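Local coordinates for protein branched-chain-amino-acid aminotransferase (Pseudomonas sp. UW4, PDB 6JIF) that probably transfers amino groups between branched-chain amino acids and their 2-oxo acids, using bound pyridoxal-5'-phosphate as its cofactor, at residues G207-A210 / A211-M214; I238-G242 / S243-F247; G248-H251 / D252-V256; F324-E327 / T328-G331. One frame throughout, in Å; residues are numbered along the deposited sequence.

How the interactions relate
Interactions 1 and 2 line the cofactor pocket, and both touch pyridoxal-5'-phosphate. Their centres are 14 Å apart, and they meet where Tyr209 CE1 packs on Ser243 OG at 3.5 Å. Interaction 3 continues strand 245-250 away from that site. Its centre is 16 Å from that of interaction 2, and the two join where Phe247 CB lies 3.5 Å from Phe255 CZ. The Phe255 side chain is still about 11 Å from the cofactor. Interaction 4 is a surface loop before helix 332-346. Its nearest atoms are about 5 Å from interaction 2 and about 6 Å from interaction 3, without touching either.

Interaction 1 (G207-A210 / A211-M214); sequences GNYA and ASLM. With PLP (pyridoxal-5'-phosphate), chain D.
Tyr209 and Ser212 meet one turn apart on helix 206-221, the helix of a beta-alpha-beta unit between strands 185-189 and 227-230. The Tyr209 side chain runs from this helix to the cofactor. Its CB lies 4.3 Å from Ser212 OG. With CG anti to the carbonyl carbon (chi1 -71°), the ring extends toward pyridoxal-5'-phosphate and spans the distance to it. CE1 and CE2 sit at similar distances from cofactor O3, CZ comes closer at 3.3 Å, and OH ends 2.5 Å from O3. This is a very short hydrogen bond, and either oxygen could be its donor. Tyr209 OH also has a weak hydrogen bond to Lys204 NZ. Phe78 and, edge-to-face, Tyr73 of the second subunit meet the ring, so residues of both subunits pack around it.

The backbone end of Tyr209 is held as well. Ser212 OG donates to Tyr209 O at 2.7 Å, only 17° from the carbonyl plane. The Ser212 hydroxyl stands between its own backbone N and carbonyl carbon (chi1 80°), and this turns it back to the preceding turn of the helix. A weak bond from Ser212 N reaches the same oxygen.

Further along, Leu213 N donates to Ala210 O. Leu213 CD1 passes Ala210 CB at 4.4 Å. A water donates to Ala210 O at 2.7 Å and accepts from Met214 N at 2.9 Å.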
loop_
_atom_site.group_PDB
_atom_site.type_symbol
_atom_site.label_atom_id
_atom_site.label_comp_id
_atom_site.label_asym_id
_atom_site.label_seq_id
_atom_site.Cartn_x
_atom_site.Cartn_y
_atom_site.Cartn_z
ATOM N N GLY B 207 -2.222 -1.144 0.776
ATOM C CA GLY B 207 -1.816 -0.429 -0.422
ATOM C C GLY B 207 -2.915 -0.263 -1.472
ATOM O O GLY B 207 -2.897 0.716 -2.221
ATOM N N ASN B 208 -3.839 -1.230 -1.575
ATOM C CA ASN B 208 -4.954 -1.117 -2.535
ATOM C C ASN B 208 -5.854 0.056 -2.167
ATOM O O ASN B 208 -6.343 0.823 -3.039
ATOM C CB ASN B 208 -5.796 -2.380 -2.532
ATOM C CG ASN B 208 -5.017 -3.638 -2.811
ATOM O OD1 ASN B 208 -4.012 -3.602 -3.505
ATOM N ND2 ASN B 208 -5.560 -4.792 -2.330
ATOM N N TYR B 209 -6.099 0.199 -0.843
ATOM C CA TYR B 209 -6.898 1.329 -0.376
ATOM C C TYR B 209 -6.179 2.663 -0.585
ATOM O O TYR B 209 -6.808 3.689 -0.880
ATOM C CB TYR B 209 -7.217 1.140 1.077
ATOM C CG TYR B 209 -8.233 0.017 1.254
ATOM C CD1 TYR B 209 -9.592 0.290 1.102
ATOM C CD2 TYR B 209 -7.845 -1.261 1.506
ATOM C CE1 TYR B 209 -10.544 -0.680 1.235
ATOM C CE2 TYR B 209 -8.819 -2.266 1.675
ATOM C CZ TYR B 209 -10.175 -1.951 1.517
ATOM O OH TYR B 209 -11.187 -2.877 1.659
ATOM N N ALA B 210 -4.875 2.703 -0.346
ATOM C CA ALA B 210 -4.166 3.964 -0.556
ATOM C C ALA B 210 -4.295 4.419 -1.995
ATOM O O ALA B 210 -4.447 5.614 -2.274
ATOM C CB ALA B 210 -2.694 3.841 -0.180
ATOM N N ALA B 211 -4.208 3.476 -2.919
ATOM C CA ALA B 211 -4.406 3.803 -4.316
ATOM C C ALA B 211 -5.819 4.286 -4.608
ATOM O O ALA B 211 -6.024 4.886 -5.671
ATOM C CB ALA B 211 -4.044 2.580 -5.155
ATOM N N SER B 212 -6.799 3.912 -3.772
ATOM C CA SER B 212 -8.177 4.362 -3.980
ATOM C C SER B 212 -8.456 5.747 -3.377
ATOM O O SER B 212 -9.500 6.324 -3.690
ATOM C CB SER B 212 -9.152 3.321 -3.367
ATOM O OG SER B 212 -9.300 3.428 -1.928
ATOM N N LEU B 213 -7.571 6.302 -2.535
ATOM C CA LEU B 213 -7.912 7.554 -1.821
ATOM C C LEU B 213 -8.189 8.711 -2.765
ATOM O O LEU B 213 -9.265 9.361 -2.709
ATOM C CB LEU B 213 -6.769 7.928 -0.865
ATOM C CG LEU B 213 -6.643 6.992 0.327
ATOM C CD1 LEU B 213 -5.328 7.182 1.071
ATOM C CD2 LEU B 213 -7.823 7.336 1.220
ATOM N N MET B 214 -7.221 9.021 -3.631
ATOM C CA MET B 214 -7.437 10.142 -4.547
ATOM C C MET B 214 -8.574 9.876 -5.546
ATOM O O MET B 214 -9.389 10.806 -5.797
ATOM C CB MET B 214 -6.107 10.495 -5.236
ATOM C CG MET B 214 -6.205 11.663 -6.177
ATOM S SD MET B 214 -6.669 10.983 -7.753
ATOM C CE MET B 214 -5.150 10.198 -8.297
HETATM N N1 PLP D . -14.056 -5.081 -2.898
HETATM C C2 PLP D . -12.952 -4.529 -2.322
HETATM C C2A PLP D . -12.008 -3.805 -3.228
HETATM C C3 PLP D . -12.700 -4.696 -0.959
HETATM O O3 PLP D . -11.554 -4.180 -0.413
HETATM C C4 PLP D . -13.631 -5.405 -0.155
HETATM C C4A PLP D . -13.308 -5.784 1.278
HETATM C C5 PLP D . -14.766 -5.933 -0.802
HETATM C C6 PLP D . -14.936 -5.772 -2.144
HETATM C C5A PLP D . -15.884 -6.641 -0.103
HETATM O O4P PLP D . -15.418 -7.707 0.634
HETATM P P PLP D . -16.354 -8.307 1.777
HETATM O O1P PLP D . -17.696 -8.679 1.194
HETATM O O2P PLP D . -15.572 -9.563 2.191
HETATM O O3P PLP D . -16.562 -7.310 2.913
HETATM O O HOH W 1 -4.584 7.760 -3.829
#

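Interaction 2 (I238-G242 / S243-F247); sequences IEEVG and SANFF. With PLP (pyridoxal-5'-phosphate), chain D.
Two acceptor oxygens, Glu240 OE1 and Ala244 O, stand 2.8 Å apart, next to a type II' beta turn from Val241 to Ala244. This turn leads the chain from strand 238-241 into strand 245-250. Glu240 OE1 also lies 2.8 Å from N1 of pyridoxal-5'-phosphate. A carboxylate beside the pyridine nitrogen is characteristic of this aminotransferase family. The Glu240 chain bends at chi2 (-82°), which carries the carboxylate to the cofactor. Its other oxygen, OE2, accepts from Leu264 N, and Asn245 ND2 donates to Leu264 O, so a neighbouring loop fixes both side chains.

Val241 and Ala244 form a single antiparallel hydrogen-bonded pair. Val241 N donates to Ala244 O at 2.9 Å, and Ala244 N returns a bond to Val241 O. Gly242 has a positive phi of 62°, and a CB there would clash with Ser243 N. The turn passes over one face of the cofactor ring, with Ser243 O 3.3 Å from its C5 and Ala244 CA close to its C6.

Away from the cofactor the two strands are joined by apolar packing. A chi1 of 176° sets Phe246 CG opposite its own N and places the ring against Ile238 and Val241. Val241 CG2 meets the ring at its edge and approaches Phe246 CB to 3.7 Å. Ile238 CG2 lies 3.8 Å from the same CB. Ile238 CD1 sits over one ring face, toward the rim, in a CH-pi contact, 4.2 Å from the Phe246 centroid.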
loop_
_atom_site.group_PDB
_atom_site.type_symbol
_atom_site.label_atom_id
_atom_site.label_comp_id
_atom_site.label_asym_id
_atom_site.label_seq_id
_atom_site.Cartn_x
_atom_site.Cartn_y
_atom_site.Cartn_z
ATOM N N ILE B 238 -15.595 -3.930 -15.792
ATOM C CA ILE B 238 -15.758 -3.522 -14.393
ATOM C C ILE B 238 -15.068 -4.504 -13.464
ATOM O O ILE B 238 -15.191 -5.721 -13.619
ATOM C CB ILE B 238 -17.254 -3.448 -14.050
ATOM C CG1 ILE B 238 -17.884 -2.332 -14.879
ATOM C CG2 ILE B 238 -17.494 -3.205 -12.529
ATOM C CD1 ILE B 238 -19.409 -2.250 -14.759
ATOM N N GLU B 239 -14.368 -3.976 -12.469
ATOM C CA GLU B 239 -13.752 -4.795 -11.428
ATOM C C GLU B 239 -14.304 -4.532 -10.039
ATOM O O GLU B 239 -14.638 -5.485 -9.340
ATOM C CB GLU B 239 -12.253 -4.589 -11.428
ATOM C CG GLU B 239 -11.619 -5.057 -12.714
ATOM C CD GLU B 239 -10.343 -5.867 -12.462
ATOM O OE1 GLU B 239 -9.675 -5.602 -11.428
ATOM O OE2 GLU B 239 -10.041 -6.764 -13.302
ATOM N N GLU B 240 -14.415 -3.262 -9.611
ATOM C CA GLU B 240 -14.811 -2.984 -8.233
ATOM C C GLU B 240 -15.600 -1.694 -8.177
ATOM O O GLU B 240 -15.357 -0.767 -8.950
ATOM C CB GLU B 240 -13.634 -2.818 -7.245
ATOM C CG GLU B 240 -12.701 -4.010 -7.132
ATOM C CD GLU B 240 -13.229 -5.070 -6.201
ATOM O OE1 GLU B 240 -14.378 -4.926 -5.696
ATOM O OE2 GLU B 240 -12.484 -6.031 -5.945
ATOM N N VAL B 241 -16.486 -1.607 -7.181
ATOM C CA VAL B 241 -17.296 -0.387 -6.977
ATOM C C VAL B 241 -16.818 0.185 -5.654
ATOM O O VAL B 241 -17.205 -0.327 -4.591
ATOM C CB VAL B 241 -18.795 -0.699 -6.951
ATOM C CG1 VAL B 241 -19.666 0.586 -6.707
ATOM C CG2 VAL B 241 -19.230 -1.410 -8.230
ATOM N N GLY B 242 -15.938 1.174 -5.697
ATOM C CA GLY B 242 -15.367 1.702 -4.459
ATOM C C GLY B 242 -14.604 0.572 -3.767
ATOM O O GLY B 242 -13.748 -0.073 -4.395
ATOM N N SER B 243 -14.984 0.225 -2.518
ATOM C CA SER B 243 -14.400 -0.924 -1.838
ATOM C C SER B 243 -15.427 -2.039 -1.705
ATOM O O SER B 243 -15.515 -2.715 -0.670
ATOM C CB SER B 243 -13.822 -0.506 -0.484
ATOM O OG SER B 243 -13.100 0.730 -0.622
ATOM N N ALA B 244 -16.227 -2.239 -2.755
ATOM C CA ALA B 244 -17.265 -3.266 -2.735
ATOM C C ALA B 244 -17.248 -4.010 -4.063
ATOM O O ALA B 244 -16.736 -3.508 -5.058
ATOM C CB ALA B 244 -18.669 -2.666 -2.513
ATOM N N ASN B 245 -17.804 -5.225 -4.081
ATOM C CA ASN B 245 -17.875 -5.929 -5.355
ATOM C C ASN B 245 -19.084 -5.466 -6.153
ATOM O O ASN B 245 -20.076 -4.985 -5.582
ATOM C CB ASN B 245 -17.970 -7.425 -5.154
ATOM C CG ASN B 245 -16.680 -7.996 -4.598
ATOM O OD1 ASN B 245 -16.669 -8.577 -3.527
ATOM N ND2 ASN B 245 -15.591 -7.742 -5.290
ATOM N N PHE B 246 -18.993 -5.599 -7.490
ATOM C CA PHE B 246 -20.100 -5.258 -8.392
ATOM C C PHE B 246 -20.947 -6.499 -8.648
ATOM O O PHE B 246 -20.425 -7.602 -8.750
ATOM C CB PHE B 246 -19.562 -4.740 -9.734
ATOM C CG PHE B 246 -20.626 -4.464 -10.765
ATOM C CD1 PHE B 246 -21.271 -3.220 -10.801
ATOM C CD2 PHE B 246 -20.976 -5.416 -11.713
ATOM C CE1 PHE B 246 -22.274 -2.935 -11.741
ATOM C CE2 PHE B 246 -21.967 -5.119 -12.700
ATOM C CZ PHE B 246 -22.622 -3.901 -12.688
ATOM N N PHE B 247 -22.252 -6.323 -8.758
ATOM C CA PHE B 247 -23.056 -7.353 -9.397
ATOM C C PHE B 247 -24.085 -6.672 -10.303
ATOM O O PHE B 247 -24.506 -5.533 -10.059
ATOM C CB PHE B 247 -23.705 -8.307 -8.376
ATOM C CG PHE B 247 -24.766 -7.667 -7.538
ATOM C CD1 PHE B 247 -26.085 -7.564 -8.000
ATOM C CD2 PHE B 247 -24.452 -7.106 -6.311
ATOM C CE1 PHE B 247 -27.070 -6.947 -7.220
ATOM C CE2 PHE B 247 -25.425 -6.455 -5.548
ATOM C CZ PHE B 247 -26.743 -6.380 -6.004
HETATM N N1 PLP D . -14.056 -5.081 -2.898
HETATM C C2 PLP D . -12.952 -4.529 -2.322
HETATM C C2A PLP D . -12.008 -3.805 -3.228
HETATM C C3 PLP D . -12.700 -4.696 -0.959
HETATM O O3 PLP D . -11.554 -4.180 -0.413
HETATM C C4 PLP D . -13.631 -5.405 -0.155
HETATM C C4A PLP D . -13.308 -5.784 1.278
HETATM C C5 PLP D . -14.766 -5.933 -0.802
HETATM C C6 PLP D . -14.936 -5.772 -2.144
HETATM C C5A PLP D . -15.884 -6.641 -0.103
HETATM O O4P PLP D . -15.418 -7.707 0.634
HETATM P P PLP D . -16.354 -8.307 1.777
HETATM O O1P PLP D . -17.696 -8.679 1.194
HETATM O O2P PLP D . -15.572 -9.563 2.191
HETATM O O3P PLP D . -16.562 -7.310 2.913
HETATM O O HOH W 2 -16.519 -7.030 -8.255
HETATM O O HOH W 3 -11.136 0.283 -3.217
#

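Interaction 3 (G248-H251 / D252-V256); sequences GITH and DNKFV
Thr250 and Asp252 share a short hydrogen bond at the tip of the beta hairpin formed by strands 245-250 and 255-258. The tip is a type I turn from Thr250 to Asn253 with a G1 bulge, and Asn253 takes the left-handed backbone conformation with a phi of 70°. Thr250 OG1 stands between its own backbone N and carbonyl carbon (chi1 65°), directed at Asp252 and Lys254 N. It donates to Asp252 OD1 at 2.5 Å, nearly in line with the carboxylate C-O bond. It also accepts from Lys254 N at 2.8 Å. Asp252 has a similar torsion (chi1 48°), which folds its carboxylate back toward the threonine. A valine in place of Thr250 would lack the hydroxyl, so Lys254 N would probably be left without this acceptor and the Asp252 carboxylate would probably be less firmly held.

The Thr250 methyl packs on Val256. CG2 crosses Val256 CG2 at about a right angle, 3.6 Å away. On the opposite face of the hairpin, Ile249 CD1 reaches Phe255 CD2 at 3.9 Å. Val333 and Leu337 of helix 332-346 pack against this face. Asn253 OD1 accepts from Lys298 NZ, tying the turn to strand 297-304, the neighbour of strand 245-250.

The backbone closes the hairpin. Thr250 N donates to Lys254 O at 2.9 Å, and Asn253 N to Thr250 O. At the inner end, Val256 N donates to Gly248 O at 2.8 Å.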
loop_
_atom_site.group_PDB
_atom_site.type_symbol
_atom_site.label_atom_id
_atom_site.label_comp_id
_atom_site.label_asym_id
_atom_site.label_seq_id
_atom_site.Cartn_x
_atom_site.Cartn_y
_atom_site.Cartn_z
ATOM N N GLY B 248 -24.415 -7.356 -11.391
ATOM C CA GLY B 248 -25.513 -6.955 -12.250
ATOM C C GLY B 248 -26.527 -8.082 -12.309
ATOM O O GLY B 248 -26.179 -9.244 -12.161
ATOM N N ILE B 249 -27.789 -7.731 -12.543
ATOM C CA ILE B 249 -28.868 -8.701 -12.730
ATOM C C ILE B 249 -29.311 -8.588 -14.171
ATOM O O ILE B 249 -29.766 -7.518 -14.569
ATOM C CB ILE B 249 -30.064 -8.413 -11.808
ATOM C CG1 ILE B 249 -29.641 -8.352 -10.348
ATOM C CG2 ILE B 249 -31.184 -9.453 -12.075
ATOM C CD1 ILE B 249 -29.012 -9.653 -9.814
ATOM N N THR B 250 -29.133 -9.634 -14.972
ATOM C CA THR B 250 -29.465 -9.559 -16.388
ATOM C C THR B 250 -30.973 -9.562 -16.618
ATOM O O THR B 250 -31.773 -9.883 -15.736
ATOM C CB THR B 250 -28.891 -10.730 -17.173
ATOM O OG1 THR B 250 -29.519 -11.936 -16.709
ATOM C CG2 THR B 250 -27.415 -10.789 -16.974
ATOM N N HIS B 251 -31.355 -9.268 -17.865
ATOM C CA HIS B 251 -32.774 -9.296 -18.214
ATOM C C HIS B 251 -33.379 -10.674 -18.039
ATOM O O HIS B 251 -34.565 -10.779 -17.714
ATOM C CB HIS B 251 -32.964 -8.769 -19.622
ATOM C CG HIS B 251 -32.664 -7.311 -19.718
ATOM N ND1 HIS B 251 -33.565 -6.351 -19.327
ATOM C CD2 HIS B 251 -31.546 -6.652 -20.102
ATOM C CE1 HIS B 251 -33.018 -5.158 -19.467
ATOM N NE2 HIS B 251 -31.796 -5.311 -19.951
ATOM N N ASP B 252 -32.589 -11.744 -18.209
ATOM C CA ASP B 252 -33.073 -13.081 -17.891
ATOM C C ASP B 252 -32.680 -13.523 -16.499
ATOM O O ASP B 252 -32.510 -14.723 -16.266
ATOM C CB ASP B 252 -32.625 -14.124 -18.916
ATOM C CG ASP B 252 -31.167 -14.053 -19.255
ATOM O OD1 ASP B 252 -30.403 -13.281 -18.639
ATOM O OD2 ASP B 252 -30.788 -14.792 -20.190
ATOM N N ASN B 253 -32.469 -12.562 -15.593
ATOM C CA ASN B 253 -32.428 -12.792 -14.160
ATOM C C ASN B 253 -31.200 -13.563 -13.700
ATOM O O ASN B 253 -31.241 -14.207 -12.660
ATOM C CB ASN B 253 -33.680 -13.519 -13.701
ATOM C CG ASN B 253 -34.903 -12.665 -13.872
ATOM O OD1 ASN B 253 -35.015 -11.630 -13.228
ATOM N ND2 ASN B 253 -35.812 -13.078 -14.757
ATOM N N LYS B 254 -30.081 -13.417 -14.376
ATOM C CA LYS B 254 -28.843 -14.026 -13.896
ATOM C C LYS B 254 -28.101 -13.026 -13.037
ATOM O O LYS B 254 -28.073 -11.829 -13.361
ATOM C CB LYS B 254 -27.952 -14.445 -15.073
ATOM C CG LYS B 254 -28.639 -15.419 -15.997
ATOM C CD LYS B 254 -27.711 -15.918 -17.066
ATOM C CE LYS B 254 -28.486 -16.843 -18.025
ATOM N NZ LYS B 254 -27.681 -17.074 -19.240
ATOM N N PHE B 255 -27.458 -13.528 -11.963
ATOM C CA PHE B 255 -26.630 -12.713 -11.075
ATOM C C PHE B 255 -25.221 -12.756 -11.647
ATOM O O PHE B 255 -24.628 -13.838 -11.735
ATOM C CB PHE B 255 -26.693 -13.270 -9.659
ATOM C CG PHE B 255 -25.837 -12.546 -8.636
ATOM C CD1 PHE B 255 -24.457 -12.825 -8.540
ATOM C CD2 PHE B 255 -26.397 -11.620 -7.752
ATOM C CE1 PHE B 255 -23.666 -12.189 -7.566
ATOM C CE2 PHE B 255 -25.630 -10.975 -6.791
ATOM C CZ PHE B 255 -24.247 -11.269 -6.685
ATOM N N VAL B 256 -24.714 -11.608 -12.128
ATOM C CA VAL B 256 -23.420 -11.574 -12.833
ATOM C C VAL B 256 -22.419 -10.775 -12.013
ATOM O O VAL B 256 -22.697 -9.656 -11.583
ATOM C CB VAL B 256 -23.585 -10.991 -14.243
ATOM C CG1 VAL B 256 -22.284 -11.017 -14.975
ATOM C CG2 VAL B 256 -24.641 -11.801 -14.994
#

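Interaction 4 (F324-E327 / T328-G331); sequences FHSE and TEVG
A chi1 of 178° sets Ser326 OG opposite its own N and brings it to Thr328 and Glu329; a chi1 of 174° likewise brings the His325 ring to Glu329 and Gly331. The serine makes an ST turn in the surface loop between strand 320-323 and helix 332-346. Its OG accepts from Thr328 N at 2.9 Å in a nearly straight bond. It also accepts from Glu329 N at 3.0 Å, less straight at 140°. One oxygen thus gathers two successive N-H groups and curls the loop around itself. Replacing Ser326 by an alanine would leave both N-H groups without this acceptor and is likely to let the turn unwind.

Glu327 OE1 accepts from Asn186 ND2. Val330 packs on Pro311, Leu182 and Pro184. These contacts attach the loop to the body of the domain.

The imidazole of His325 lies beside the end of the loop. Glu329 O meets it at the edge, 3.2 Å from His325 CD2. A water in the ring plane is hydrogen-bonded to His325 NE2 at 2.8 Å. Gly331 is the N-cap residue of helix 332-346. Its CA sits over one ring face, toward the rim, in a CH-pi contact, 3.8 Å from the His325 centroid.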
loop_
_atom_site.group_PDB
_atom_site.type_symbol
_atom_site.label_atom_id
_atom_site.label_comp_id
_atom_site.label_asym_id
_atom_site.label_seq_id
_atom_site.Cartn_x
_atom_site.Cartn_y
_atom_site.Cartn_z
ATOM N N PHE B 324 -29.906 1.855 -14.705
ATOM C CA PHE B 324 -30.307 0.468 -15.008
ATOM C C PHE B 324 -31.815 0.302 -14.854
ATOM O O PHE B 324 -32.509 -0.239 -15.741
ATOM C CB PHE B 324 -29.569 -0.549 -14.104
ATOM C CG PHE B 324 -28.042 -0.525 -14.262
ATOM C CD1 PHE B 324 -27.428 -1.261 -15.249
ATOM C CD2 PHE B 324 -27.272 0.272 -13.432
ATOM C CE1 PHE B 324 -26.056 -1.211 -15.414
ATOM C CE2 PHE B 324 -25.909 0.337 -13.546
ATOM C CZ PHE B 324 -25.281 -0.398 -14.548
ATOM N N HIS B 325 -32.310 0.649 -13.668
ATOM C CA HIS B 325 -33.702 0.466 -13.277
ATOM C C HIS B 325 -34.368 1.779 -12.926
ATOM O O HIS B 325 -35.417 2.095 -13.476
ATOM C CB HIS B 325 -33.752 -0.491 -12.060
ATOM C CG HIS B 325 -35.126 -0.661 -11.471
ATOM N ND1 HIS B 325 -36.110 -1.405 -12.089
ATOM C CD2 HIS B 325 -35.668 -0.219 -10.308
ATOM C CE1 HIS B 325 -37.209 -1.396 -11.346
ATOM N NE2 HIS B 325 -36.964 -0.685 -10.258
ATOM N N SER B 326 -33.754 2.564 -12.047
ATOM C CA SER B 326 -34.403 3.739 -11.485
ATOM C C SER B 326 -33.404 4.532 -10.661
ATOM O O SER B 326 -32.550 3.954 -9.984
ATOM C CB SER B 326 -35.556 3.309 -10.559
ATOM O OG SER B 326 -36.168 4.428 -9.967
ATOM N N GLU B 327 -33.601 5.849 -10.637
ATOM C CA GLU B 327 -32.873 6.703 -9.706
ATOM C C GLU B 327 -33.545 6.776 -8.341
ATOM O O GLU B 327 -32.955 7.342 -7.409
ATOM C CB GLU B 327 -32.743 8.113 -10.296
ATOM C CG GLU B 327 -31.788 8.176 -11.494
ATOM C CD GLU B 327 -30.354 8.307 -11.024
ATOM O OE1 GLU B 327 -29.915 9.480 -10.892
ATOM O OE2 GLU B 327 -29.685 7.254 -10.793
ATOM N N THR B 328 -34.781 6.239 -8.208
ATOM C CA THR B 328 -35.569 6.457 -7.005
ATOM C C THR B 328 -36.035 5.173 -6.328
ATOM O O THR B 328 -36.412 5.231 -5.150
ATOM C CB THR B 328 -36.840 7.276 -7.336
ATOM O OG1 THR B 328 -37.581 6.551 -8.307
ATOM C CG2 THR B 328 -36.526 8.700 -7.962
ATOM N N GLU B 329 -36.030 4.037 -7.021
ATOM C CA GLU B 329 -36.590 2.813 -6.479
ATOM C C GLU B 329 -35.603 1.671 -6.673
ATOM O O GLU B 329 -35.006 1.532 -7.743
ATOM C CB GLU B 329 -37.906 2.432 -7.162
ATOM C CG GLU B 329 -38.959 3.549 -7.171
ATOM C CD GLU B 329 -40.320 2.976 -7.155
ATOM O OE1 GLU B 329 -40.922 2.919 -6.056
ATOM O OE2 GLU B 329 -40.766 2.533 -8.237
ATOM N N VAL B 330 -35.484 0.850 -5.666
ATOM C CA VAL B 330 -34.617 -0.330 -5.770
ATOM C C VAL B 330 -35.385 -1.446 -6.455
ATOM O O VAL B 330 -36.578 -1.665 -6.185
ATOM C CB VAL B 330 -34.085 -0.717 -4.403
ATOM C CG1 VAL B 330 -33.219 -2.019 -4.478
ATOM C CG2 VAL B 330 -33.359 0.464 -3.793
ATOM N N GLY B 331 -34.711 -2.132 -7.367
ATOM C CA GLY B 331 -35.350 -3.149 -8.157
ATOM C C GLY B 331 -35.638 -4.344 -7.306
ATOM O O GLY B 331 -35.067 -4.517 -6.214
HETATM O O HOH W 4 -39.263 -0.405 -8.773
HETATM O O HOH W 5 -32.546 1.374 -8.851
#